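Local coordinates for protein alpha-L-rhamnosidase (Klebsiella oxytoca, PDB 4XHC) that hydrolyses alpha-L-rhamnosides, releasing terminal alpha-L-rhamnose, as a two-domain glycoside hydrolase of family GH78, at residues Leu271-Val284 with Thr324-Leu338. Residues are numbered along the deposited sequence; the frame is centred on the assembly and turned at random.
Sequences LYLFAGHTREDGMV and TARELWPTARRQVEL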
ATOM      1  N   LEU A 271      15.338  15.630 -28.554  1.00 56.08           N
ATOM      2  CA  LEU A 271      16.649  15.670 -29.220  1.00 55.45           C
ATOM      3  C   LEU A 271      17.750  16.207 -28.305  1.00 55.45           C
ATOM      4  O   LEU A 271      18.840  15.643 -28.253  1.00 55.76           O
ATOM      5  CB  LEU A 271      16.605  16.510 -30.500  1.00 56.71           C
ATOM      6  CG  LEU A 271      16.124  15.805 -31.770  1.00 56.97           C
ATOM      7  CD1 LEU A 271      15.779  16.825 -32.848  1.00 58.96           C
ATOM      8  CD2 LEU A 271      17.158  14.808 -32.279  1.00 55.28           C
ATOM      9  N   TYR A 272      17.468  17.292 -27.590  1.00 56.17           N
ATOM     10  CA  TYR A 272      18.467  17.902 -26.707  1.00 57.10           C
ATOM     11  C   TYR A 272      18.757  17.045 -25.480  1.00 55.65           C
ATOM     12  O   TYR A 272      19.841  17.129 -24.908  1.00 55.92           O
ATOM     13  CB  TYR A 272      18.052  19.320 -26.278  1.00 59.65           C
ATOM     14  CG  TYR A 272      18.462  20.399 -27.264  1.00 62.53           C
ATOM     15  CD1 TYR A 272      19.742  20.960 -27.233  1.00 63.93           C
ATOM     16  CD2 TYR A 272      17.577  20.854 -28.236  1.00 63.65           C
ATOM     17  CE1 TYR A 272      20.122  21.945 -28.137  1.00 65.28           C
ATOM     18  CE2 TYR A 272      17.949  21.837 -29.144  1.00 66.14           C
ATOM     19  CZ  TYR A 272      19.220  22.379 -29.094  1.00 66.25           C
ATOM     20  OH  TYR A 272      19.560  23.349 -30.005  1.00 67.01           O
ATOM     21  N   LEU A 273      17.787  16.236 -25.067  1.00 55.06           N
ATOM     22  CA  LEU A 273      17.991  15.343 -23.941  1.00 55.66           C
ATOM     23  C   LEU A 273      19.032  14.273 -24.284  1.00 54.61           C
ATOM     24  O   LEU A 273      20.005  14.099 -23.557  1.00 55.42           O
ATOM     25  CB  LEU A 273      16.675  14.684 -23.510  1.00 56.17           C
ATOM     26  CG  LEU A 273      15.706  15.554 -22.702  1.00 57.08           C
ATOM     27  CD1 LEU A 273      14.362  14.860 -22.561  1.00 56.38           C
ATOM     28  CD2 LEU A 273      16.274  15.882 -21.332  1.00 58.16           C
ATOM     29  N   PHE A 274      18.833  13.572 -25.394  1.00 53.57           N
ATOM     30  CA  PHE A 274      19.799  12.564 -25.836  1.00 52.85           C
ATOM     31  C   PHE A 274      21.182  13.166 -26.088  1.00 54.58           C
ATOM     32  O   PHE A 274      22.184  12.537 -25.784  1.00 57.35           O
ATOM     33  CB  PHE A 274      19.326  11.865 -27.106  1.00 51.36           C
ATOM     34  CG  PHE A 274      18.283  10.820 -26.865  1.00 50.53           C
ATOM     35  CD1 PHE A 274      18.639   9.581 -26.360  1.00 50.61           C
ATOM     36  CD2 PHE A 274      16.951  11.069 -27.145  1.00 50.61           C
ATOM     37  CE1 PHE A 274      17.683   8.605 -26.140  1.00 50.55           C
ATOM     38  CE2 PHE A 274      15.989  10.105 -26.921  1.00 50.10           C
ATOM     39  CZ  PHE A 274      16.354   8.869 -26.418  1.00 50.21           C
ATOM     40  N   ALA A 275      21.231  14.381 -26.624  1.00 54.25           N
ATOM     41  CA  ALA A 275      22.500  15.053 -26.884  1.00 55.49           C
ATOM     42  C   ALA A 275      23.189  15.578 -25.614  1.00 56.97           C
ATOM     43  O   ALA A 275      24.412  15.732 -25.586  1.00 56.98           O
ATOM     44  CB  ALA A 275      22.287  16.198 -27.865  1.00 56.78           C
ATOM     45  N   GLY A 276      22.400  15.865 -24.581  1.00 57.63           N
ATOM     46  CA  GLY A 276      22.880  16.558 -23.381  1.00 59.37           C
ATOM     47  C   GLY A 276      23.593  15.702 -22.349  1.00 58.79           C
ATOM     48  O   GLY A 276      24.261  16.231 -21.455  1.00 59.20           O
ATOM     49  N   HIS A 277      23.428  14.388 -22.444  1.00 56.85           N
ATOM     50  CA  HIS A 277      24.100  13.480 -21.533  1.00 57.84           C
ATOM     51  C   HIS A 277      24.439  12.202 -22.274  1.00 56.37           C
ATOM     52  O   HIS A 277      23.567  11.376 -22.543  1.00 54.65           O
ATOM     53  CB  HIS A 277      23.219  13.205 -20.311  1.00 58.57           C
ATOM     54  CG  HIS A 277      23.938  12.535 -19.178  1.00 59.69           C
ATOM     55  ND1 HIS A 277      23.280  11.810 -18.212  1.00 59.33           N
ATOM     56  CD2 HIS A 277      25.251  12.474 -18.862  1.00 61.01           C
ATOM     57  CE1 HIS A 277      24.152  11.331 -17.347  1.00 59.85           C
ATOM     58  NE2 HIS A 277      25.357  11.719 -17.719  1.00 61.38           N
ATOM     59  N   THR A 278      25.718  12.068 -22.616  1.00 57.78           N
ATOM     60  CA  THR A 278      26.203  10.994 -23.478  1.00 58.78           C
ATOM     61  C   THR A 278      27.273  10.166 -22.793  1.00 59.78           C
ATOM     62  O   THR A 278      27.706  10.486 -21.677  1.00 60.62           O
ATOM     63  CB  THR A 278      26.838  11.561 -24.769  1.00 60.41           C
ATOM     64  OG1 THR A 278      28.087  12.204 -24.468  1.00 61.69           O
ATOM     65  CG2 THR A 278      25.904  12.565 -25.434  1.00 60.66           C
ATOM     66  N   ARG A 279      27.691   9.095 -23.466  1.00 58.32           N
ATOM     67  CA  ARG A 279      28.864   8.347 -23.044  1.00 59.67           C
ATOM     68  C   ARG A 279      30.048   9.264 -23.295  1.00 62.46           C
ATOM     69  O   ARG A 279      29.947  10.173 -24.112  1.00 64.29           O
ATOM     70  CB  ARG A 279      28.987   7.039 -23.822  1.00 57.79           C
ATOM     71  CG  ARG A 279      29.887   6.013 -23.145  1.00 59.15           C
ATOM     72  CD  ARG A 279      29.706   4.620 -23.721  1.00 57.56           C
ATOM     73  NE  ARG A 279      30.204   4.548 -25.088  1.00 58.38           N
ATOM     74  CZ  ARG A 279      30.081   3.496 -25.891  1.00 57.11           C
ATOM     75  NH1 ARG A 279      29.467   2.393 -25.487  1.00 55.13           N
ATOM     76  NH2 ARG A 279      30.574   3.560 -27.114  1.00 57.38           N
ATOM     77  N   GLU A 280      31.157   9.049 -22.600  1.00 64.82           N
ATOM     78  CA  GLU A 280      32.269  10.002 -22.649  1.00 68.45           C
ATOM     79  C   GLU A 280      32.896  10.086 -24.039  1.00 68.00           C
ATOM     80  O   GLU A 280      33.384  11.138 -24.424  1.00 67.93           O
ATOM     81  CB  GLU A 280      33.317   9.696 -21.561  1.00 73.95           C
ATOM     82  CG  GLU A 280      34.732   9.373 -22.041  1.00 78.25           C
ATOM     83  CD  GLU A 280      35.705   9.114 -20.897  1.00 83.18           C
ATOM     84  OE1 GLU A 280      35.874  10.010 -20.038  1.00 83.54           O
ATOM     85  OE2 GLU A 280      36.305   8.006 -20.861  1.00 85.30           O
ATOM     86  N   ASP A 281      32.868   8.987 -24.791  1.00 67.15           N
ATOM     87  CA  ASP A 281      33.332   8.997 -26.184  1.00 66.80           C
ATOM     88  C   ASP A 281      32.331   9.635 -27.161  1.00 64.60           C
ATOM     89  O   ASP A 281      32.572   9.642 -28.365  1.00 64.24           O
ATOM     90  CB  ASP A 281      33.694   7.577 -26.649  1.00 66.49           C
ATOM     91  CG  ASP A 281      32.474   6.688 -26.864  1.00 65.41           C
ATOM     92  OD1 ASP A 281      31.357   7.039 -26.418  1.00 64.34           O
ATOM     93  OD2 ASP A 281      32.632   5.624 -27.491  1.00 65.02           O
ATOM     94  N   GLY A 282      31.210  10.144 -26.650  1.00 63.26           N
ATOM     95  CA  GLY A 282      30.238  10.878 -27.462  1.00 61.38           C
ATOM     96  C   GLY A 282      29.009  10.104 -27.929  1.00 58.57           C
ATOM     97  O   GLY A 282      28.114  10.699 -28.513  1.00 57.88           O
ATOM     98  N   MET A 283      28.950   8.794 -27.686  1.00 57.25           N
ATOM     99  CA  MET A 283      27.777   8.000 -28.099  1.00 58.15           C
ATOM    100  C   MET A 283      26.529   8.275 -27.253  1.00 55.31           C
ATOM    101  O   MET A 283      26.585   8.280 -26.024  1.00 55.39           O
ATOM    102  CB  MET A 283      28.071   6.489 -28.062  1.00 60.19           C
ATOM    103  CG  MET A 283      27.042   5.653 -28.821  1.00 59.12           C
ATOM    104  SD  MET A 283      27.456   3.907 -28.788  1.00 63.10           S
ATOM    105  CE  MET A 283      26.040   3.149 -29.597  1.00 59.91           C
ATOM    106  N   VAL A 284      25.404   8.470 -27.926  1.00 52.72           N
ATOM    107  CA  VAL A 284      24.142   8.706 -27.247  1.00 53.44           C
ATOM    108  C   VAL A 284      23.571   7.388 -26.722  1.00 52.29           C
ATOM    109  O   VAL A 284      23.801   6.326 -27.300  1.00 53.70           O
ATOM    110  CB  VAL A 284      23.096   9.399 -28.155  1.00 52.88           C
ATOM    111  CG1 VAL A 284      23.628  10.712 -28.694  1.00 52.98           C
ATOM    112  CG2 VAL A 284      22.661   8.486 -29.291  1.00 52.55           C
ATOM    113  N   THR A 324      18.689  24.754 -34.389  1.00 70.76           N
ATOM    114  CA  THR A 324      18.792  23.518 -33.624  1.00 67.24           C
ATOM    115  C   THR A 324      19.604  22.494 -34.402  1.00 65.83           C
ATOM    116  O   THR A 324      20.465  21.811 -33.842  1.00 65.32           O
ATOM    117  CB  THR A 324      17.399  22.934 -33.275  1.00 65.53           C
ATOM    118  OG1 THR A 324      16.737  23.788 -32.334  1.00 66.65           O
ATOM    119  CG2 THR A 324      17.515  21.547 -32.657  1.00 62.56           C
ATOM    120  N   ALA A 325      19.328  22.382 -35.691  1.00 66.61           N
ATOM    121  CA  ALA A 325      19.998  21.379 -36.507  1.00 68.03           C
ATOM    122  C   ALA A 325      21.491  21.660 -36.602  1.00 70.19           C
ATOM    123  O   ALA A 325      22.294  20.735 -36.563  1.00 70.82           O
ATOM    124  CB  ALA A 325      19.374  21.311 -37.889  1.00 68.94           C
ATOM    125  N   ARG A 326      21.862  22.931 -36.720  1.00 72.59           N
ATOM    126  CA  ARG A 326      23.273  23.311 -36.716  1.00 75.97           C
ATOM    127  C   ARG A 326      23.936  23.030 -35.368  1.00 73.33           C
ATOM    128  O   ARG A 326      25.068  22.578 -35.324  1.00 74.03           O
ATOM    129  CB  ARG A 326      23.445  24.793 -37.084  1.00 82.85           C
ATOM    130  CG  ARG A 326      24.875  25.323 -36.977  1.00 86.31           C
ATOM    131  CD  ARG A 326      24.961  26.780 -37.395  1.00 91.11           C
ATOM    132  NE  ARG A 326      24.809  26.925 -38.845  1.00 95.69           N
ATOM    133  CZ  ARG A 326      23.729  27.397 -39.484  1.00 97.37           C
ATOM    134  NH1 ARG A 326      22.640  27.807 -38.829  1.00 95.40           N
ATOM    135  NH2 ARG A 326      23.751  27.464 -40.816  1.00 99.32           N
ATOM    136  N   GLU A 327      23.246  23.314 -34.272  1.00 72.40           N
ATOM    137  CA  GLU A 327      23.826  23.114 -32.942  1.00 71.41           C
ATOM    138  C   GLU A 327      24.047  21.626 -32.637  1.00 68.03           C
ATOM    139  O   GLU A 327      25.054  21.248 -32.042  1.00 67.55           O
ATOM    140  CB  GLU A 327      22.945  23.773 -31.867  1.00 72.65           C
ATOM    141  CG  GLU A 327      23.639  23.912 -30.514  1.00 74.48           C
ATOM    142  CD  GLU A 327      22.919  24.838 -29.542  1.00 75.60           C
ATOM    143  OE1 GLU A 327      21.793  24.503 -29.103  1.00 75.25           O
ATOM    144  OE2 GLU A 327      23.500  25.887 -29.188  1.00 77.08           O
ATOM    145  N   LEU A 328      23.119  20.785 -33.078  1.00 65.09           N
ATOM    146  CA  LEU A 328      23.169  19.367 -32.764  1.00 63.41           C
ATOM    147  C   LEU A 328      23.848  18.494 -33.819  1.00 62.18           C
ATOM    148  O   LEU A 328      24.003  17.288 -33.604  1.00 60.64           O
ATOM    149  CB  LEU A 328      21.746  18.849 -32.504  1.00 63.14           C
ATOM    150  CG  LEU A 328      21.061  19.421 -31.256  1.00 63.14           C
ATOM    151  CD1 LEU A 328      19.736  18.719 -31.007  1.00 61.49           C
ATOM    152  CD2 LEU A 328      21.955  19.305 -30.030  1.00 63.51           C
ATOM    153  N   TRP A 329      24.245  19.083 -34.946  1.00 62.76           N
ATOM    154  CA  TRP A 329      24.911  18.333 -36.013  1.00 60.98           C
ATOM    155  C   TRP A 329      26.150  17.561 -35.522  1.00 59.47           C
ATOM    156  O   TRP A 329      26.292  16.383 -35.834  1.00 58.43           O
ATOM    157  CB  TRP A 329      25.244  19.250 -37.198  1.00 64.35           C
ATOM    158  CG  TRP A 329      26.336  18.741 -38.101  1.00 65.94           C
ATOM    159  CD1 TRP A 329      27.548  19.322 -38.322  1.00 67.70           C
ATOM    160  CD2 TRP A 329      26.310  17.546 -38.894  1.00 64.71           C
ATOM    161  NE1 TRP A 329      28.279  18.563 -39.201  1.00 68.34           N
ATOM    162  CE2 TRP A 329      27.541  17.469 -39.567  1.00 66.15           C
ATOM    163  CE3 TRP A 329      25.366  16.532 -39.090  1.00 63.59           C
ATOM    164  CZ2 TRP A 329      27.855  16.425 -40.431  1.00 66.16           C
ATOM    165  CZ3 TRP A 329      25.681  15.490 -39.942  1.00 63.83           C
ATOM    166  CH2 TRP A 329      26.918  15.445 -40.604  1.00 64.89           C
ATOM    167  N   PRO A 330      27.048  18.211 -34.758  1.00 60.06           N
ATOM    168  CA  PRO A 330      28.189  17.457 -34.222  1.00 58.97           C
ATOM    169  C   PRO A 330      27.816  16.183 -33.470  1.00 56.69           C
ATOM    170  O   PRO A 330      28.516  15.184 -33.598  1.00 56.64           O
ATOM    171  CB  PRO A 330      28.868  18.468 -33.294  1.00 61.20           C
ATOM    172  CG  PRO A 330      28.566  19.798 -33.910  1.00 62.40           C
ATOM    173  CD  PRO A 330      27.207  19.668 -34.550  1.00 61.75           C
ATOM    174  N   THR A 331      26.730  16.202 -32.700  1.00 56.35           N
ATOM    175  CA  THR A 331      26.258  14.981 -32.040  1.00 54.63           C
ATOM    176  C   THR A 331      25.909  13.909 -33.099  1.00 54.43           C
ATOM    177  O   THR A 331      26.343  12.759 -32.993  1.00 52.91           O
ATOM    178  CB  THR A 331      25.047  15.245 -31.096  1.00 54.34           C
ATOM    179  OG1 THR A 331      25.443  16.079 -30.004  1.00 54.64           O
ATOM    180  CG2 THR A 331      24.512  13.953 -30.495  1.00 53.07           C
ATOM    181  N   ALA A 332      25.145  14.298 -34.123  1.00 55.57           N
ATOM    182  CA  ALA A 332      24.755  13.382 -35.206  1.00 54.42           C
ATOM    183  C   ALA A 332      25.973  12.809 -35.907  1.00 56.65           C
ATOM    184  O   ALA A 332      26.083  11.591 -36.066  1.00 57.74           O
ATOM    185  CB  ALA A 332      23.872  14.090 -36.216  1.00 54.77           C
ATOM    186  N   ARG A 333      26.885  13.690 -36.315  1.00 58.75           N
ATOM    187  CA  ARG A 333      28.115  13.286 -36.986  1.00 60.88           C
ATOM    188  C   ARG A 333      28.915  12.280 -36.164  1.00 62.37           C
ATOM    189  O   ARG A 333      29.480  11.336 -36.715  1.00 63.10           O
ATOM    190  CB  ARG A 333      28.994  14.504 -37.281  1.00 64.33           C
ATOM    191  CG  ARG A 333      30.322  14.177 -37.956  1.00 66.01           C
ATOM    192  CD  ARG A 333      31.197  15.404 -38.063  1.00 69.52           C
ATOM    193  NE  ARG A 333      31.572  15.893 -36.742  1.00 71.61           N
ATOM    194  CZ  ARG A 333      31.868  17.159 -36.450  1.00 75.73           C
ATOM    195  NH1 ARG A 333      31.839  18.112 -37.374  1.00 78.11           N
ATOM    196  NH2 ARG A 333      32.193  17.482 -35.209  1.00 77.54           N
ATOM    197  N   ARG A 334      28.979  12.487 -34.851  1.00 64.16           N
ATOM    198  CA  ARG A 334      29.749  11.602 -33.971  1.00 64.96           C
ATOM    199  C   ARG A 334      29.159  10.190 -33.921  1.00 60.98           C
ATOM    200  O   ARG A 334      29.897   9.212 -33.773  1.00 59.87           O
ATOM    201  CB  ARG A 334      29.828  12.191 -32.561  1.00 67.99           C
ATOM    202  CG  ARG A 334      30.798  11.482 -31.631  1.00 71.93           C
ATOM    203  CD  ARG A 334      32.180  12.125 -31.626  1.00 77.89           C
ATOM    204  NE  ARG A 334      33.090  11.347 -30.783  1.00 83.41           N
ATOM    205  CZ  ARG A 334      33.797  10.288 -31.186  1.00 87.66           C
ATOM    206  NH1 ARG A 334      33.750   9.864 -32.447  1.00 91.44           N
ATOM    207  NH2 ARG A 334      34.571   9.640 -30.321  1.00 89.21           N
ATOM    208  N   GLN A 335      27.838  10.079 -34.050  1.00 57.95           N
ATOM    209  CA  GLN A 335      27.200   8.763 -34.047  1.00 57.27           C
ATOM    210  C   GLN A 335      27.646   7.962 -35.269  1.00 58.28           C
ATOM    211  O   GLN A 335      27.841   6.750 -35.190  1.00 55.62           O
ATOM    212  CB  GLN A 335      25.669   8.870 -34.017  1.00 55.58           C
ATOM    213  CG  GLN A 335      25.081   9.671 -32.858  1.00 55.13           C
ATOM    214  CD  GLN A 335      25.778   9.435 -31.523  1.00 54.55           C
ATOM    215  OE1 GLN A 335      25.711   8.347 -30.960  1.00 53.88           O
ATOM    216  NE2 GLN A 335      26.422  10.466 -30.997  1.00 56.83           N
ATOM    217  N   VAL A 336      27.825   8.659 -36.388  1.00 59.90           N
ATOM    218  CA  VAL A 336      28.311   8.041 -37.611  1.00 58.64           C
ATOM    219  C   VAL A 336      29.784   7.662 -37.497  1.00 58.23           C
ATOM    220  O   VAL A 336      30.147   6.573 -37.893  1.00 58.64           O
ATOM    221  CB  VAL A 336      28.094   8.962 -38.825  1.00 60.62           C
ATOM    222  CG1 VAL A 336      28.669   8.332 -40.081  1.00 62.05           C
ATOM    223  CG2 VAL A 336      26.613   9.256 -39.012  1.00 59.66           C
ATOM    224  N   GLU A 337      30.630   8.549 -36.975  1.00 60.77           N
ATOM    225  CA  GLU A 337      32.065   8.247 -36.798  1.00 64.39           C
ATOM    226  C   GLU A 337      32.188   6.928 -36.037  1.00 61.47           C
ATOM    227  O   GLU A 337      32.905   6.028 -36.454  1.00 59.85           O
ATOM    228  CB  GLU A 337      32.824   9.362 -36.027  1.00 70.03           C
ATOM    229  CG  GLU A 337      33.178  10.659 -36.783  1.00 76.14           C
ATOM    230  CD  GLU A 337      33.649  11.816 -35.849  1.00 83.12           C
ATOM    231  OE1 GLU A 337      34.300  11.546 -34.811  1.00 86.43           O
ATOM    232  OE2 GLU A 337      33.377  13.012 -36.132  1.00 81.16           O
ATOM    233  N   LEU A 338      31.457   6.816 -34.932  1.00 60.85           N
ATOM    234  CA  LEU A 338      31.528   5.631 -34.066  1.00 59.41           C
ATOM    235  C   LEU A 338      30.957   4.382 -34.723  1.00 57.34           C
ATOM    236  O   LEU A 338      31.581   3.325 -34.687  1.00 58.92           O
ATOM    237  CB  LEU A 338      30.817   5.882 -32.742  1.00 57.80           C
ATOM    238  CG  LEU A 338      31.516   6.899 -31.836  1.00 59.87           C
ATOM    239  CD1 LEU A 338      30.579   7.314 -30.717  1.00 58.23           C
ATOM    240  CD2 LEU A 338      32.824   6.340 -31.278  1.00 61.69           C
TER
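L328 lays its CD1 methyl squarely over one face of the Y272 ring, 4.0 Å from the ring centroid, a CH-pi contact, while its CD2 rests on the methyl of A275. At the edge of the same ring the phenol OH donates to E327 OE1 over 2.7 Å, meeting OE1 on its anti side, somewhat out of the plane of a carboxylate turned at a right angle to the ring. E327 gets there on an extended chain with CG anti to the backbone N (chi1 -166°). The other end of the contact centres on the Q335 amide, with L338 CD1 packing on M283 CB (3.7 Å) beside it. Q335 NE2 gives one hydrogen to G282 O (3.0 Å) and the other to T331 O, one turn back in its own helix, both close to the amide plane; its OE1 takes V284 N at 3.1 Å, nearly straight but from above the carbonyl plane. A bend at chi2 (-40°) folds the amide back to make that bond to T331. S305 of helix 302-319 also hydrogen-bonds to OE1. Behind G282, the type I turn 279-282 is braced by D281: R279 grips its carboxylate side-on through NE and NH2, in a salt bridge, and OD1 closes an Asx turn onto M283 N. The contact thus joins helix segments 271-276 and 324-338 of the catalytic domain, crossing at 50°, and the turn and loop beyond strand 277-279. With three bonds to main-chain atoms, the Q335 amide has its rotation fixed and ties that loop to helix 322-340.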